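Local coordinates for protein putative aldolase (PDB 3DXI) that is a putative aldolase whose function is not established, with a fold of the TIM-barrel kind and partial similarity to the HMGL-like family, at residues 12-16 with 222-228; 5-11 with 39-45; 82-87 with 115-119. One frame throughout, in Å; residues are numbered along the deposited sequence.

Interaction 1 of 3, residues 12-16 with 222-228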
loop_
_atom_site.group_PDB
_atom_site.type_symbol
_atom_site.label_atom_id
_atom_site.label_comp_id
_atom_site.label_asym_id
_atom_site.label_seq_id
_atom_site.Cartn_x
_atom_site.Cartn_y
_atom_site.Cartn_z
ATOM N N ASP A 12 14.538 13.211 -3.605
ATOM C CA ASP A 12 13.103 13.199 -3.831
ATOM C C ASP A 12 12.288 13.770 -2.677
ATOM O O ASP A 12 11.194 14.297 -2.884
ATOM C CB ASP A 12 12.669 11.765 -4.126
ATOM C CG ASP A 12 11.805 11.661 -5.359
ATOM O OD1 ASP A 12 11.839 12.587 -6.202
ATOM O OD2 ASP A 12 11.101 10.642 -5.489
ATOM N N GLY A 13 12.817 13.677 -1.464
ATOM C CA GLY A 13 12.093 14.193 -0.316
ATOM C C GLY A 13 12.377 15.654 -0.005
ATOM O O GLY A 13 11.645 16.274 0.768
ATOM N N GLY A 14 13.434 16.199 -0.611
ATOM C CA GLY A 14 13.807 17.586 -0.377
ATOM C C GLY A 14 12.718 18.590 -0.717
ATOM O O GLY A 14 12.719 19.715 -0.222
ATOM N N TYR A 15 11.785 18.178 -1.565
ATOM C CA TYR A 15 10.675 19.022 -1.983
ATOM C C TYR A 15 10.070 19.816 -0.819
ATOM O O TYR A 15 9.905 21.036 -0.897
ATOM C CB TYR A 15 9.598 18.133 -2.606
ATOM C CG TYR A 15 8.355 18.852 -3.079
ATOM C CD1 TYR A 15 8.280 19.378 -4.369
ATOM C CD2 TYR A 15 7.241 18.982 -2.247
ATOM C CE1 TYR A 15 7.123 20.010 -4.820
ATOM C CE2 TYR A 15 6.080 19.614 -2.687
ATOM C CZ TYR A 15 6.031 20.123 -3.975
ATOM O OH TYR A 15 4.885 20.737 -4.422
ATOM N N TYR A 16 9.757 19.113 0.263
ATOM C CA TYR A 16 9.131 19.714 1.438
ATOM C C TYR A 16 9.966 20.704 2.247
ATOM O O TYR A 16 9.417 21.593 2.895
ATOM C CB TYR A 16 8.654 18.600 2.368
ATOM C CG TYR A 16 7.657 17.655 1.734
ATOM C CD1 TYR A 16 6.340 18.055 1.499
ATOM C CD2 TYR A 16 8.025 16.358 1.390
ATOM C CE1 TYR A 16 5.412 17.184 0.942
ATOM C CE2 TYR A 16 7.105 15.476 0.830
ATOM C CZ TYR A 16 5.799 15.895 0.611
ATOM O OH TYR A 16 4.883 15.020 0.072
HETATM N N MSE A 222 9.137 8.945 1.593
HETATM C CA MSE A 222 9.241 10.396 1.452
HETATM C C MSE A 222 9.382 10.812 -0.007
HETATM O O MSE A 222 10.258 10.330 -0.732
HETATM C CB MSE A 222 10.427 10.928 2.265
HETATM C CG MSE A 222 10.535 12.449 2.300
HETATM SE SE MSE A 222 12.024 13.043 3.404
HETATM C CE MSE A 222 11.466 14.866 3.766
ATOM N N GLY A 223 8.501 11.717 -0.420
ATOM C CA GLY A 223 8.484 12.210 -1.783
ATOM C C GLY A 223 7.256 13.088 -1.905
ATOM O O GLY A 223 6.384 13.041 -1.040
ATOM N N ARG A 224 7.169 13.891 -2.957
ATOM C CA ARG A 224 6.012 14.764 -3.103
ATOM C C ARG A 224 4.716 13.975 -3.298
ATOM O O ARG A 224 4.714 12.873 -3.861
ATOM C CB ARG A 224 6.225 15.749 -4.262
ATOM C CG ARG A 224 6.593 15.111 -5.589
ATOM C CD ARG A 224 6.768 16.177 -6.677
ATOM N NE ARG A 224 7.922 17.051 -6.455
ATOM C CZ ARG A 224 9.161 16.780 -6.860
ATOM N NH1 ARG A 224 9.417 15.652 -7.515
ATOM N NH2 ARG A 224 10.145 17.640 -6.620
ATOM N N GLY A 225 3.617 14.543 -2.806
ATOM C CA GLY A 225 2.322 13.897 -2.930
ATOM C C GLY A 225 2.211 12.562 -2.219
ATOM O O GLY A 225 2.485 12.457 -1.018
ATOM N N ALA A 226 1.806 11.541 -2.971
ATOM C CA ALA A 226 1.634 10.194 -2.436
ATOM C C ALA A 226 2.974 9.545 -2.109
ATOM O O ALA A 226 3.030 8.529 -1.421
ATOM C CB ALA A 226 0.861 9.333 -3.428
ATOM N N GLY A 227 4.051 10.126 -2.622
ATOM C CA GLY A 227 5.371 9.597 -2.333
ATOM C C GLY A 227 5.829 8.402 -3.139
ATOM O O GLY A 227 5.218 8.038 -4.144
ATOM N N ASN A 228 6.915 7.790 -2.677
ATOM C CA ASN A 228 7.518 6.638 -3.343
ATOM C C ASN A 228 7.337 5.339 -2.568
ATOM O O ASN A 228 6.689 5.302 -1.522
ATOM C CB ASN A 228 9.021 6.873 -3.529
ATOM C CG ASN A 228 9.328 8.153 -4.266
ATOM O OD1 ASN A 228 9.881 9.093 -3.700
ATOM N ND2 ASN A 228 8.975 8.197 -5.534
HETATM O O HOH W 1 9.385 14.069 -4.906
HETATM O O HOH W 2 2.149 15.022 0.232
#

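Interaction 2 of 3, residues 5-11 with 39-45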
loop_
_atom_site.group_PDB
_atom_site.type_symbol
_atom_site.label_atom_id
_atom_site.label_comp_id
_atom_site.label_asym_id
_atom_site.label_seq_id
_atom_site.Cartn_x
_atom_site.Cartn_y
_atom_site.Cartn_z
ATOM N N ILE A 5 19.851 -1.817 -5.236
ATOM C CA ILE A 5 18.800 -1.041 -4.592
ATOM C C ILE A 5 19.300 0.389 -4.412
ATOM O O ILE A 5 20.375 0.616 -3.854
ATOM C CB ILE A 5 18.434 -1.654 -3.221
ATOM C CG1 ILE A 5 17.865 -3.059 -3.437
ATOM C CG2 ILE A 5 17.422 -0.776 -2.498
ATOM C CD1 ILE A 5 17.537 -3.812 -2.163
ATOM N N LEU A 6 18.520 1.345 -4.907
ATOM C CA LEU A 6 18.882 2.755 -4.824
ATOM C C LEU A 6 17.903 3.562 -3.985
ATOM O O LEU A 6 16.690 3.516 -4.198
ATOM C CB LEU A 6 18.969 3.359 -6.234
ATOM C CG LEU A 6 19.378 4.831 -6.381
ATOM C CD1 LEU A 6 19.952 5.061 -7.778
ATOM C CD2 LEU A 6 18.176 5.738 -6.142
ATOM N N ASP A 7 18.438 4.303 -3.023
ATOM C CA ASP A 7 17.606 5.139 -2.170
ATOM C C ASP A 7 17.809 6.595 -2.564
ATOM O O ASP A 7 18.947 7.072 -2.675
ATOM C CB ASP A 7 17.965 4.928 -0.701
ATOM C CG ASP A 7 17.092 5.735 0.231
ATOM O OD1 ASP A 7 17.353 6.942 0.401
ATOM O OD2 ASP A 7 16.130 5.168 0.782
ATOM N N CYS A 8 16.701 7.293 -2.797
ATOM C CA CYS A 8 16.753 8.695 -3.189
ATOM C C CYS A 8 15.987 9.607 -2.237
ATOM O O CYS A 8 15.414 10.610 -2.655
ATOM C CB CYS A 8 16.226 8.866 -4.624
ATOM S SG CYS A 8 14.605 8.116 -4.964
ATOM N N THR A 9 16.007 9.265 -0.954
ATOM C CA THR A 9 15.309 10.041 0.069
ATOM C C THR A 9 15.571 11.551 0.021
ATOM O O THR A 9 14.636 12.344 -0.102
ATOM C CB THR A 9 15.671 9.527 1.488
ATOM O OG1 THR A 9 15.418 8.117 1.570
ATOM C CG2 THR A 9 14.843 10.244 2.539
ATOM N N LEU A 10 16.836 11.951 0.113
ATOM C CA LEU A 10 17.183 13.377 0.109
ATOM C C LEU A 10 16.842 14.134 -1.172
ATOM O O LEU A 10 16.405 15.287 -1.122
ATOM C CB LEU A 10 18.674 13.562 0.417
ATOM C CG LEU A 10 19.177 12.996 1.749
ATOM C CD1 LEU A 10 20.645 13.351 1.931
ATOM C CD2 LEU A 10 18.348 13.555 2.903
ATOM N N ARG A 11 17.050 13.488 -2.317
ATOM C CA ARG A 11 16.782 14.111 -3.608
ATOM C C ARG A 11 15.288 14.274 -3.869
ATOM O O ARG A 11 14.825 15.336 -4.288
ATOM C CB ARG A 11 17.413 13.271 -4.731
ATOM C CG ARG A 11 17.346 13.897 -6.127
ATOM C CD ARG A 11 16.000 13.671 -6.810
ATOM N NE ARG A 11 15.785 12.271 -7.179
ATOM C CZ ARG A 11 14.696 11.822 -7.795
ATOM N NH1 ARG A 11 13.716 12.658 -8.113
ATOM N NH2 ARG A 11 14.586 10.538 -8.105
ATOM N N ASP A 39 22.677 -0.157 -2.385
ATOM C CA ASP A 39 23.854 0.043 -3.218
ATOM C C ASP A 39 24.159 1.449 -3.710
ATOM O O ASP A 39 25.324 1.834 -3.810
ATOM C CB ASP A 39 23.751 -0.898 -4.411
ATOM C CG ASP A 39 23.422 -2.312 -3.987
ATOM O OD1 ASP A 39 24.326 -2.989 -3.464
ATOM O OD2 ASP A 39 22.257 -2.731 -4.150
ATOM N N TYR A 40 23.113 2.193 -4.041
ATOM C CA TYR A 40 23.241 3.554 -4.548
ATOM C C TYR A 40 22.443 4.537 -3.713
ATOM O O TYR A 40 21.357 4.219 -3.221
ATOM C CB TYR A 40 22.733 3.632 -5.989
ATOM C CG TYR A 40 23.722 3.180 -7.031
ATOM C CD1 TYR A 40 24.400 4.107 -7.817
ATOM C CD2 TYR A 40 23.973 1.825 -7.241
ATOM C CE1 TYR A 40 25.304 3.699 -8.793
ATOM C CE2 TYR A 40 24.878 1.405 -8.211
ATOM C CZ TYR A 40 25.539 2.351 -8.983
ATOM O OH TYR A 40 26.445 1.947 -9.932
ATOM N N LEU A 41 22.990 5.739 -3.570
ATOM C CA LEU A 41 22.339 6.799 -2.824
ATOM C C LEU A 41 22.330 8.048 -3.700
ATOM O O LEU A 41 23.386 8.592 -4.015
ATOM C CB LEU A 41 23.102 7.105 -1.530
ATOM C CG LEU A 41 23.495 5.964 -0.587
ATOM C CD1 LEU A 41 24.229 6.547 0.610
ATOM C CD2 LEU A 41 22.259 5.200 -0.134
ATOM N N GLU A 42 21.143 8.483 -4.112
ATOM C CA GLU A 42 21.020 9.691 -4.919
ATOM C C GLU A 42 20.696 10.762 -3.891
ATOM O O GLU A 42 19.561 10.871 -3.424
ATOM C CB GLU A 42 19.888 9.549 -5.924
ATOM C CG GLU A 42 19.749 10.727 -6.848
ATOM C CD GLU A 42 18.749 10.450 -7.933
ATOM O OE1 GLU A 42 17.589 10.138 -7.588
ATOM O OE2 GLU A 42 19.122 10.538 -9.123
ATOM N N VAL A 43 21.710 11.549 -3.551
ATOM C CA VAL A 43 21.608 12.560 -2.511
ATOM C C VAL A 43 21.067 13.937 -2.873
ATOM O O VAL A 43 20.759 14.734 -1.979
ATOM C CB VAL A 43 22.979 12.739 -1.838
ATOM C CG1 VAL A 43 23.464 11.391 -1.290
ATOM C CG2 VAL A 43 23.981 13.293 -2.845
ATOM N N GLY A 44 20.954 14.233 -4.162
ATOM C CA GLY A 44 20.442 15.537 -4.537
ATOM C C GLY A 44 20.616 15.915 -5.989
ATOM O O GLY A 44 21.000 15.095 -6.824
ATOM N N TYR A 45 20.328 17.177 -6.277
ATOM C CA TYR A 45 20.428 17.734 -7.618
ATOM C C TYR A 45 21.652 18.628 -7.738
ATOM O O TYR A 45 22.233 19.053 -6.733
ATOM C CB TYR A 45 19.207 18.615 -7.919
ATOM C CG TYR A 45 17.884 17.894 -8.074
ATOM C CD1 TYR A 45 17.490 17.388 -9.312
ATOM C CD2 TYR A 45 17.023 17.731 -6.987
ATOM C CE1 TYR A 45 16.267 16.736 -9.470
ATOM C CE2 TYR A 45 15.790 17.076 -7.129
ATOM C CZ TYR A 45 15.424 16.585 -8.377
ATOM O OH TYR A 45 14.228 15.939 -8.544
HETATM O O HOH W 3 19.295 10.533 -0.690
#

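Interaction 3 of 3, residues 82-87 with 115-119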
loop_
_atom_site.group_PDB
_atom_site.type_symbol
_atom_site.label_atom_id
_atom_site.label_comp_id
_atom_site.label_asym_id
_atom_site.label_seq_id
_atom_site.Cartn_x
_atom_site.Cartn_y
_atom_site.Cartn_z
ATOM N N GLU A 82 16.952 17.207 -17.374
ATOM C CA GLU A 82 17.269 17.358 -18.795
ATOM C C GLU A 82 16.726 18.651 -19.421
ATOM O O GLU A 82 17.442 19.345 -20.144
ATOM C CB GLU A 82 16.737 16.143 -19.565
ATOM C CG GLU A 82 17.266 15.968 -20.981
ATOM C CD GLU A 82 16.638 16.926 -21.971
ATOM O OE1 GLU A 82 15.411 17.160 -21.887
ATOM O OE2 GLU A 82 17.371 17.431 -22.844
ATOM N N LYS A 83 15.469 18.978 -19.142
ATOM C CA LYS A 83 14.858 20.181 -19.703
ATOM C C LYS A 83 15.562 21.477 -19.295
ATOM O O LYS A 83 15.342 22.522 -19.904
ATOM C CB LYS A 83 13.384 20.265 -19.296
ATOM C CG LYS A 83 13.161 20.477 -17.810
ATOM C CD LYS A 83 11.680 20.598 -17.496
ATOM C CE LYS A 83 11.450 20.909 -16.025
ATOM N NZ LYS A 83 10.000 20.993 -15.704
ATOM N N ASN A 84 16.402 21.411 -18.267
ATOM C CA ASN A 84 17.120 22.593 -17.792
ATOM C C ASN A 84 18.610 22.517 -18.061
ATOM O O ASN A 84 19.358 23.387 -17.631
ATOM C CB ASN A 84 16.940 22.772 -16.281
ATOM C CG ASN A 84 15.510 23.031 -15.887
ATOM O OD1 ASN A 84 14.802 23.776 -16.556
ATOM N ND2 ASN A 84 15.077 22.430 -14.778
ATOM N N THR A 85 19.048 21.488 -18.773
ATOM C CA THR A 85 20.474 21.327 -19.015
ATOM C C THR A 85 20.877 21.148 -20.474
ATOM O O THR A 85 20.324 20.312 -21.191
ATOM C CB THR A 85 21.004 20.121 -18.211
ATOM O OG1 THR A 85 20.654 20.276 -16.832
ATOM C CG2 THR A 85 22.507 20.007 -18.335
ATOM N N THR A 86 21.851 21.940 -20.901
ATOM C CA THR A 86 22.372 21.855 -22.259
ATOM C C THR A 86 23.784 21.295 -22.147
ATOM O O THR A 86 24.403 21.361 -21.085
ATOM C CB THR A 86 22.462 23.238 -22.939
ATOM O OG1 THR A 86 23.377 24.062 -22.209
ATOM C CG2 THR A 86 21.103 23.916 -22.981
ATOM N N PRO A 87 24.312 20.722 -23.237
ATOM C CA PRO A 87 25.673 20.181 -23.150
ATOM C C PRO A 87 26.664 21.246 -22.664
ATOM O O PRO A 87 27.644 20.938 -21.987
ATOM C CB PRO A 87 25.941 19.713 -24.580
ATOM C CG PRO A 87 24.557 19.240 -25.021
ATOM C CD PRO A 87 23.672 20.361 -24.519
ATOM N N ARG A 115 17.466 14.298 -27.395
ATOM C CA ARG A 115 18.268 15.407 -26.889
ATOM C C ARG A 115 19.011 14.943 -25.636
ATOM O O ARG A 115 20.149 15.345 -25.386
ATOM C CB ARG A 115 17.367 16.598 -26.551
ATOM C CG ARG A 115 18.113 17.899 -26.322
ATOM C CD ARG A 115 17.343 18.793 -25.363
ATOM N NE ARG A 115 16.003 19.103 -25.837
ATOM C CZ ARG A 115 14.968 19.361 -25.043
ATOM N NH1 ARG A 115 15.108 19.336 -23.724
ATOM N NH2 ARG A 115 13.791 19.666 -25.569
ATOM N N ALA A 116 18.362 14.086 -24.854
ATOM C CA ALA A 116 18.967 13.562 -23.630
ATOM C C ALA A 116 20.155 12.655 -23.956
ATOM O O ALA A 116 21.123 12.594 -23.195
ATOM C CB ALA A 116 17.926 12.795 -22.810
ATOM N N ILE A 117 20.080 11.955 -25.089
ATOM C CA ILE A 117 21.163 11.061 -25.502
ATOM C C ILE A 117 22.430 11.859 -25.803
ATOM O O ILE A 117 23.544 11.393 -25.558
ATOM C CB ILE A 117 20.763 10.222 -26.747
ATOM C CG1 ILE A 117 19.653 9.239 -26.362
ATOM C CG2 ILE A 117 21.988 9.476 -27.302
ATOM C CD1 ILE A 117 19.082 8.449 -27.522
ATOM N N VAL A 118 22.246 13.063 -26.337
ATOM C CA VAL A 118 23.356 13.952 -26.651
ATOM C C VAL A 118 24.019 14.352 -25.336
ATOM O O VAL A 118 25.243 14.376 -25.216
ATOM C CB VAL A 118 22.856 15.233 -27.364
ATOM C CG1 VAL A 118 23.995 16.239 -27.484
ATOM C CG2 VAL A 118 22.281 14.881 -28.742
ATOM N N LEU A 119 23.190 14.671 -24.349
ATOM C CA LEU A 119 23.672 15.070 -23.034
ATOM C C LEU A 119 24.410 13.895 -22.393
ATOM O O LEU A 119 25.551 14.037 -21.930
ATOM C CB LEU A 119 22.484 15.488 -22.162
ATOM C CG LEU A 119 22.755 16.195 -20.835
ATOM C CD1 LEU A 119 23.462 17.520 -21.095
ATOM C CD2 LEU A 119 21.431 16.431 -20.112
#

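Interaction 1 of 3, residues 12-16 with 222-228
The ring of Y15 carries R224 CB over the centre of one face, 3.9 Å from the ring centroid and 11° off the normal. This is a CH-pi contact. The CD1 atom of Y16 lies in the plane of the same ring, at its edge. Y15 CD2 in turn sits over one face of the Y16 ring, toward the rim. The R224 guanidinium does not stack on Y15. It stands edge-on to it, with the two planes 87° apart and NE 3.1 Å from Y15 CD1. R224 CG lies between the backbone N and the carbonyl carbon (chi1 53°), and a bend at chi3 turns the guanidinium edge to Y15. Water 1 lies above one guanidinium face. It gives a hydrogen bond to D12 O at 2.7 Å and takes one from R224 N at 3.0 Å, tying the two backbones.

The Y16 hydroxyl reaches the backbone of loop 222-228. OH donates to G223 O at 2.7 Å, and that oxygen lies near the plane of the ring. Water 2 donates to Y16 OH and to G225 O. CG and SE of M222, a selenomethionine with an extended chain, lie against G13 CA, and M222 CE is 3.3 Å from G13 O. G223 CA points its hydrogen at D12 O in a CA-H...O contact.

Residues R224 to G227 form a type II' turn, closed by G227 N to R224 O, and G225 has positive phi. Q283 hydrogen-bonds to R224 O and A226 N of this turn. Helix 9-13 follows the first barrel strand and the loop follows the last, so the contact joins the two where a TIM barrel closes, at the C-terminal mouth.

Interaction 2 of 3, residues 5-11 with 39-45
Strands 5-7 and 40-45 are the first two staves of a parallel beta barrel, and L6 bridges Y40 while D7 bridges L41. The backbone ladder is regular. Y40 N donates to I5 O, D7 N to Y40 O at 2.9 Å, and E42 N to D7 O. At the start of the ladder D39 lends its side chain: OD2 accepts from I5 N at 2.8 Å, through the lone pair turned away from the other oxygen.

L6 and Y40 share one face of the sheet. L6 CG lies 3.6 Å from Y40 CB, and the Y40 hydroxyl goes on to E129 and K75. D7 and L41 share the other face, which is covered by helices 231-241 and 23-34. Helix 23-34 lies between the two strands in sequence, so they form a beta-alpha-beta unit of the TIM barrel. D7 OD1 accepts from T9 N, an Asx turn, and from T9 OG1, and the hydroxyl of Y29 is a further partner. C8 is the N-cap of the short helix that follows.

From within that helix the R11 side chain starts with CG opposite the backbone N (chi1 -173°), then bends at chi2 and chi3, which brings its guanidinium back to E42. NE makes a salt bridge with E42 OE1 at 2.8 Å, approaching from above the carboxylate plane. NH2 adds a weak bond to OE1, and R105 is a further partner of this oxygen. R11 CG lies over one face of the Y45 ring, 4.0 Å from its centroid, while NH1 bonds weakly to Y45 OH at 3.3 Å.

Interaction 3 of 3, residues 82-87 with 115-119
E82 OE1 and R115 NH1 form a salt bridge of 2.9 Å. It links the loop after strand 75-81 to helix 113-124, the helix that follows the next strand of the TIM barrel. The carboxylate and guanidinium planes are turned 38° to each other. The place of the other E82 oxygen is less sure. K83 CA lies at the edge of the guanidinium, 4.1 Å from R115 NH1, so the arginine rests against the loop backbone too.

E82 bends at chi2 (-76°), which lays its aliphatic part along the helix before the carboxylate turns to R115. E82 CG touches A116 CB at 3.7 Å and comes near L119 CD2. The buried stem is also covered by I106 and I108 of strand 103-108. R115 is exposed, whereas E82 is buried.

One turn further on, L119 takes up the apolar end of the contact. The first torsion of L119 (-169°) turns CG away from the backbone N, and CD1 meets T85 CG2 at 3.8 Å. The same methyl also lies against the backbone carbonyl carbon of T86. Both L119 and T85 also pack on L90 of helix 90-94. The hydroxyl of T85 faces elsewhere, bonded to N81 O, and that of T86 is bonded to D89. The 3-10 turn at 82-84 is closed by T85 N to E82 O. At the 87 end of the loop, P87 CG meets V118 CG1 at 3.9 Å.

How the interactions relate
All three interactions belong to one eight-stranded TIM barrel. Interactions 1 and 2 are neighbours, with centres 12 Å apart. Both use helix 9-13, and M222 SE packs on T9 CG2 at 4.1 Å, so the seam between the first and last strands meets the pairing of the first two. Along the chain these two alternate. Interaction 3 stands apart, about 24 Å from interaction 1 and 21 Å from interaction 2, centre to centre. It follows interaction 2 in sequence and is nested in the long loop closed by interaction 1. Interactions 2 and 3 join neighbouring barrel units, while interaction 1 brings together segments 206 residues apart, where the barrel closes.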